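Local coordinates for extracellular solute-binding protein family 1 (Arthrobacter chlorophenolicus, PDB 4R2F), which probably binds sugars such as laminaribiose outside the cell and hands them to a membrane transporter, at residues A104-D117 with E138-P150. Sequence-based numbering, arbitrary orientation.
Sequences AFQFEEQGQIAYAD and EPFKTSKGYVAVP
V147, just after the beta hairpin 141-146, packs against F105 of helix 103-109 in this solute-binding protein fold. The tight part is apolar. V147 CG2 sits over one face of the F105 ring, 3.9 Å from its centroid, a CH-pi contact. The rings of F105 and F140 meet rim to rim, and A104 CB touches A148 CB. Strand 306-316 borders this side through N312, which A104, F140 and A148 touch.

The polar side is looser and partly open to solvent. K144 NZ forms a salt bridge with E108 OE2 at 2.8 Å, though its hydrogen bond is weak, and a water links the same ammonium group to E108 OE1. E108 CG is anti to the backbone N (chi1 -169°), and the chain bends at chi2 to bring the carboxylate to K144. Y115 OH donates to the anti lone pair of OE2. K144 O lies over the centre of the Y115 ring. A leucine in place of Y115 would probably leave E108 OE2 without its hydroxyl partner and K144 O without the ring it covers.

Beyond the ring, A116 N donates to Y146 O, nearly straight at 170°. Y146 N reaches the syn side of D117 OD1 at 2.9 Å.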
loop_
_atom_site.group_PDB
_atom_site.type_symbol
_atom_site.label_atom_id
_atom_site.label_comp_id
_atom_site.label_asym_id
_atom_site.label_seq_id
_atom_site.Cartn_x
_atom_site.Cartn_y
_atom_site.Cartn_z
ATOM N N ALA A 104 -1.894 13.571 0.941
ATOM C CA ALA A 104 -1.970 14.708 1.841
ATOM C C ALA A 104 -0.819 15.723 1.600
ATOM O O ALA A 104 -1.007 16.922 1.776
ATOM C CB ALA A 104 -1.956 14.217 3.267
ATOM N N PHE A 105 0.367 15.255 1.207
ATOM C CA PHE A 105 1.473 16.177 0.950
ATOM C C PHE A 105 1.257 17.026 -0.327
ATOM O O PHE A 105 1.660 18.169 -0.362
ATOM C CB PHE A 105 2.822 15.456 0.889
ATOM C CG PHE A 105 3.243 14.852 2.203
ATOM C CD1 PHE A 105 3.919 15.609 3.137
ATOM C CD2 PHE A 105 2.913 13.531 2.523
ATOM C CE1 PHE A 105 4.283 15.052 4.351
ATOM C CE2 PHE A 105 3.287 12.968 3.722
ATOM C CZ PHE A 105 3.970 13.729 4.639
ATOM N N GLN A 106 0.644 16.441 -1.356
ATOM C CA GLN A 106 0.324 17.155 -2.577
ATOM C C GLN A 106 -0.676 18.227 -2.247
ATOM O O GLN A 106 -0.515 19.378 -2.645
ATOM C CB GLN A 106 -0.272 16.235 -3.637
ATOM C CG GLN A 106 -0.455 16.902 -4.988
ATOM C CD GLN A 106 0.800 17.641 -5.446
ATOM O OE1 GLN A 106 0.742 18.802 -5.864
ATOM N NE2 GLN A 106 1.943 16.972 -5.364
ATOM N N PHE A 107 -1.724 17.878 -1.509
ATOM C CA PHE A 107 -2.778 18.869 -1.251
ATOM C C PHE A 107 -2.321 19.925 -0.266
ATOM O O PHE A 107 -2.794 21.068 -0.277
ATOM C CB PHE A 107 -4.113 18.197 -0.849
ATOM C CG PHE A 107 -4.705 17.378 -1.951
ATOM C CD1 PHE A 107 -4.936 17.954 -3.201
ATOM C CD2 PHE A 107 -5.007 16.029 -1.775
ATOM C CE1 PHE A 107 -5.450 17.209 -4.244
ATOM C CE2 PHE A 107 -5.512 15.280 -2.822
ATOM C CZ PHE A 107 -5.738 15.870 -4.056
ATOM N N GLU A 108 -1.357 19.586 0.566
ATOM C CA GLU A 108 -0.788 20.605 1.438
ATOM C C GLU A 108 -0.009 21.638 0.640
ATOM O O GLU A 108 -0.110 22.837 0.887
ATOM C CB GLU A 108 0.127 19.978 2.461
ATOM C CG GLU A 108 0.537 20.950 3.546
ATOM C CD GLU A 108 2.001 21.296 3.511
ATOM O OE1 GLU A 108 2.741 20.705 2.706
ATOM O OE2 GLU A 108 2.414 22.124 4.339
ATOM N N GLU A 109 0.768 21.163 -0.320
ATOM C CA GLU A 109 1.568 22.052 -1.186
ATOM C C GLU A 109 0.627 22.987 -1.939
ATOM O O GLU A 109 0.919 24.144 -2.108
ATOM C CB GLU A 109 2.412 21.200 -2.141
ATOM C CG GLU A 109 3.272 21.925 -3.164
ATOM C CD GLU A 109 4.381 21.018 -3.683
ATOM O OE1 GLU A 109 4.212 20.370 -4.743
ATOM O OE2 GLU A 109 5.418 20.916 -2.998
ATOM N N GLN A 110 -0.542 22.489 -2.318
ATOM C CA GLN A 110 -1.520 23.276 -3.059
ATOM C C GLN A 110 -2.358 24.131 -2.140
ATOM O O GLN A 110 -3.192 24.861 -2.606
ATOM C CB GLN A 110 -2.487 22.375 -3.844
ATOM C CG GLN A 110 -1.859 21.585 -4.976
ATOM C CD GLN A 110 -2.832 20.582 -5.596
ATOM O OE1 GLN A 110 -4.056 20.704 -5.481
ATOM N NE2 GLN A 110 -2.282 19.603 -6.266
ATOM N N GLY A 111 -2.180 24.005 -0.842
ATOM C CA GLY A 111 -2.897 24.843 0.081
ATOM C C GLY A 111 -4.335 24.432 0.333
ATOM O O GLY A 111 -5.127 25.260 0.755
ATOM N N GLN A 112 -4.664 23.154 0.148
ATOM C CA GLN A 112 -6.052 22.673 0.251
ATOM C C GLN A 112 -6.262 21.706 1.419
ATOM O O GLN A 112 -7.388 21.265 1.676
ATOM C CB GLN A 112 -6.463 21.942 -1.031
ATOM C CG GLN A 112 -6.139 22.663 -2.328
ATOM C CD GLN A 112 -7.227 23.606 -2.782
ATOM O OE1 GLN A 112 -8.186 23.874 -2.066
ATOM N NE2 GLN A 112 -7.089 24.102 -3.998
ATOM N N ILE A 113 -5.179 21.381 2.115
ATOM C CA ILE A 113 -5.246 20.547 3.306
ATOM C C ILE A 113 -5.598 21.397 4.531
ATOM O O ILE A 113 -5.280 22.577 4.579
ATOM C CB ILE A 113 -3.899 19.812 3.497
ATOM C CG1 ILE A 113 -4.112 18.400 4.019
ATOM C CG2 ILE A 113 -2.939 20.611 4.381
ATOM C CD1 ILE A 113 -4.663 17.463 2.961
ATOM N N ALA A 114 -6.271 20.800 5.512
ATOM C CA ALA A 114 -6.383 21.406 6.849
ATOM C C ALA A 114 -5.453 20.683 7.829
ATOM O O ALA A 114 -5.571 19.471 8.002
ATOM C CB ALA A 114 -7.819 21.343 7.335
ATOM N N TYR A 115 -4.541 21.422 8.461
ATOM C CA TYR A 115 -3.538 20.837 9.345
ATOM C C TYR A 115 -4.238 20.179 10.517
ATOM O O TYR A 115 -5.253 20.673 10.989
ATOM C CB TYR A 115 -2.520 21.897 9.826
ATOM C CG TYR A 115 -1.667 22.399 8.701
ATOM C CD1 TYR A 115 -0.715 21.584 8.130
ATOM C CD2 TYR A 115 -1.836 23.681 8.174
ATOM C CE1 TYR A 115 0.052 22.017 7.054
ATOM C CE2 TYR A 115 -1.058 24.126 7.108
ATOM C CZ TYR A 115 -0.133 23.287 6.542
ATOM O OH TYR A 115 0.634 23.697 5.460
ATOM N N ALA A 116 -3.680 19.056 10.958
ATOM C CA ALA A 116 -4.281 18.213 11.979
ATOM C C ALA A 116 -3.804 18.471 13.403
ATOM O O ALA A 116 -4.031 17.636 14.288
ATOM C CB ALA A 116 -4.045 16.751 11.609
ATOM N N ASP A 117 -3.203 19.632 13.645
ATOM C CA ASP A 117 -2.621 19.939 14.953
ATOM C C ASP A 117 -3.650 19.863 16.075
ATOM O O ASP A 117 -3.348 19.352 17.139
ATOM C CB ASP A 117 -1.966 21.324 14.956
ATOM C CG ASP A 117 -0.804 21.411 13.989
ATOM O OD1 ASP A 117 -0.819 20.705 12.967
ATOM O OD2 ASP A 117 0.127 22.177 14.243
ATOM N N GLU A 138 5.215 11.114 13.392
ATOM C CA GLU A 138 6.268 12.073 13.041
ATOM C C GLU A 138 6.512 12.288 11.538
ATOM O O GLU A 138 6.818 13.421 11.124
ATOM C CB GLU A 138 7.589 11.647 13.718
ATOM C CG GLU A 138 7.538 11.749 15.246
ATOM C CD GLU A 138 7.195 10.455 16.000
ATOM O OE1 GLU A 138 6.485 9.532 15.488
ATOM O OE2 GLU A 138 7.645 10.392 17.166
ATOM N N PRO A 139 6.386 11.231 10.707
ATOM C CA PRO A 139 6.515 11.485 9.270
ATOM C C PRO A 139 5.606 12.588 8.720
ATOM O O PRO A 139 5.871 13.093 7.638
ATOM C CB PRO A 139 6.113 10.143 8.652
ATOM C CG PRO A 139 6.541 9.137 9.672
ATOM C CD PRO A 139 6.157 9.794 10.977
ATOM N N PHE A 140 4.534 12.919 9.431
ATOM C CA PHE A 140 3.525 13.847 8.945
ATOM C C PHE A 140 3.698 15.260 9.463
ATOM O O PHE A 140 2.926 16.161 9.108
ATOM C CB PHE A 140 2.148 13.288 9.282
ATOM C CG PHE A 140 1.896 11.993 8.602
ATOM C CD1 PHE A 140 1.605 11.978 7.249
ATOM C CD2 PHE A 140 2.050 10.803 9.264
ATOM C CE1 PHE A 140 1.422 10.799 6.573
ATOM C CE2 PHE A 140 1.865 9.611 8.600
ATOM C CZ PHE A 140 1.553 9.610 7.248
ATOM N N LYS A 141 4.737 15.466 10.270
ATOM C CA LYS A 141 4.977 16.768 10.854
ATOM C C LYS A 141 5.767 17.608 9.866
ATOM O O LYS A 141 6.796 17.159 9.370
ATOM C CB LYS A 141 5.761 16.614 12.148
ATOM C CG LYS A 141 5.890 17.900 12.951
ATOM C CD LYS A 141 6.950 17.737 14.032
ATOM C CE LYS A 141 7.106 18.981 14.894
ATOM N NZ LYS A 141 8.349 18.902 15.712
ATOM N N THR A 142 5.273 18.812 9.579
ATOM C CA THR A 142 6.000 19.792 8.778
ATOM C C THR A 142 6.130 21.086 9.567
ATOM O O THR A 142 5.500 21.252 10.595
ATOM C CB THR A 142 5.275 20.120 7.437
ATOM O OG1 THR A 142 4.119 20.931 7.682
ATOM C CG2 THR A 142 4.874 18.846 6.682
ATOM N N SER A 143 6.910 22.016 9.029
ATOM C CA SER A 143 7.033 23.377 9.562
ATOM C C SER A 143 5.677 24.025 9.891
ATOM O O SER A 143 5.559 24.738 10.873
ATOM C CB SER A 143 7.771 24.286 8.550
ATOM O OG SER A 143 8.949 23.688 8.033
ATOM N N LYS A 144 4.675 23.780 9.051
ATOM C CA LYS A 144 3.409 24.479 9.111
ATOM C C LYS A 144 2.354 23.688 9.867
ATOM O O LYS A 144 1.294 24.221 10.127
ATOM C CB LYS A 144 2.925 24.799 7.690
ATOM C CG LYS A 144 4.031 25.338 6.796
ATOM C CD LYS A 144 3.611 25.888 5.449
ATOM C CE LYS A 144 3.368 24.893 4.323
ATOM N NZ LYS A 144 4.499 23.976 4.030
ATOM N N GLY A 145 2.648 22.431 10.211
ATOM C CA GLY A 145 1.746 21.590 10.982
ATOM C C GLY A 145 1.793 20.131 10.543
ATOM O O GLY A 145 2.551 19.745 9.653
ATOM N N TYR A 146 0.955 19.325 11.167
ATOM C CA TYR A 146 0.730 17.927 10.769
ATOM C C TYR A 146 -0.161 17.852 9.541
ATOM O O TYR A 146 -1.302 18.351 9.570
ATOM C CB TYR A 146 0.053 17.184 11.917
ATOM C CG TYR A 146 1.021 16.925 13.026
ATOM C CD1 TYR A 146 1.829 15.805 12.989
ATOM C CD2 TYR A 146 1.146 17.801 14.100
ATOM C CE1 TYR A 146 2.746 15.559 13.971
ATOM C CE2 TYR A 146 2.063 17.557 15.109
ATOM C CZ TYR A 146 2.864 16.437 15.023
ATOM O OH TYR A 146 3.784 16.158 15.980
ATOM N N VAL A 147 0.330 17.255 8.458
ATOM C CA VAL A 147 -0.469 17.231 7.238
ATOM C C VAL A 147 -1.623 16.212 7.288
ATOM O O VAL A 147 -2.576 16.323 6.528
ATOM C CB VAL A 147 0.366 17.014 5.960
ATOM C CG1 VAL A 147 1.479 18.040 5.857
ATOM C CG2 VAL A 147 0.910 15.617 5.891
ATOM N N ALA A 148 -1.530 15.233 8.185
ATOM C CA ALA A 148 -2.518 14.155 8.301
ATOM C C ALA A 148 -2.214 13.357 9.554
ATOM O O ALA A 148 -1.230 13.633 10.242
ATOM C CB ALA A 148 -2.455 13.233 7.077
ATOM N N VAL A 149 -3.053 12.359 9.836
ATOM C CA VAL A 149 -2.874 11.481 10.998
ATOM C C VAL A 149 -2.822 10.026 10.525
ATOM O O VAL A 149 -3.705 9.583 9.773
ATOM C CB VAL A 149 -4.038 11.680 11.988
ATOM C CG1 VAL A 149 -3.879 10.785 13.194
ATOM C CG2 VAL A 149 -4.135 13.129 12.412
ATOM N N PRO A 150 -1.809 9.261 10.972
ATOM C CA PRO A 150 -1.745 7.873 10.506
ATOM C C PRO A 150 -2.911 7.027 10.953
ATOM O O PRO A 150 -3.413 7.233 12.046
ATOM C CB PRO A 150 -0.461 7.339 11.160
ATOM C CG PRO A 150 -0.296 8.186 12.389
ATOM C CD PRO A 150 -0.745 9.548 11.955
HETATM O O HOH W 1 3.868 22.893 1.390
HETATM O O HOH W 2 -5.186 16.711 7.588
HETATM O O HOH W 3 -0.611 24.219 12.139
#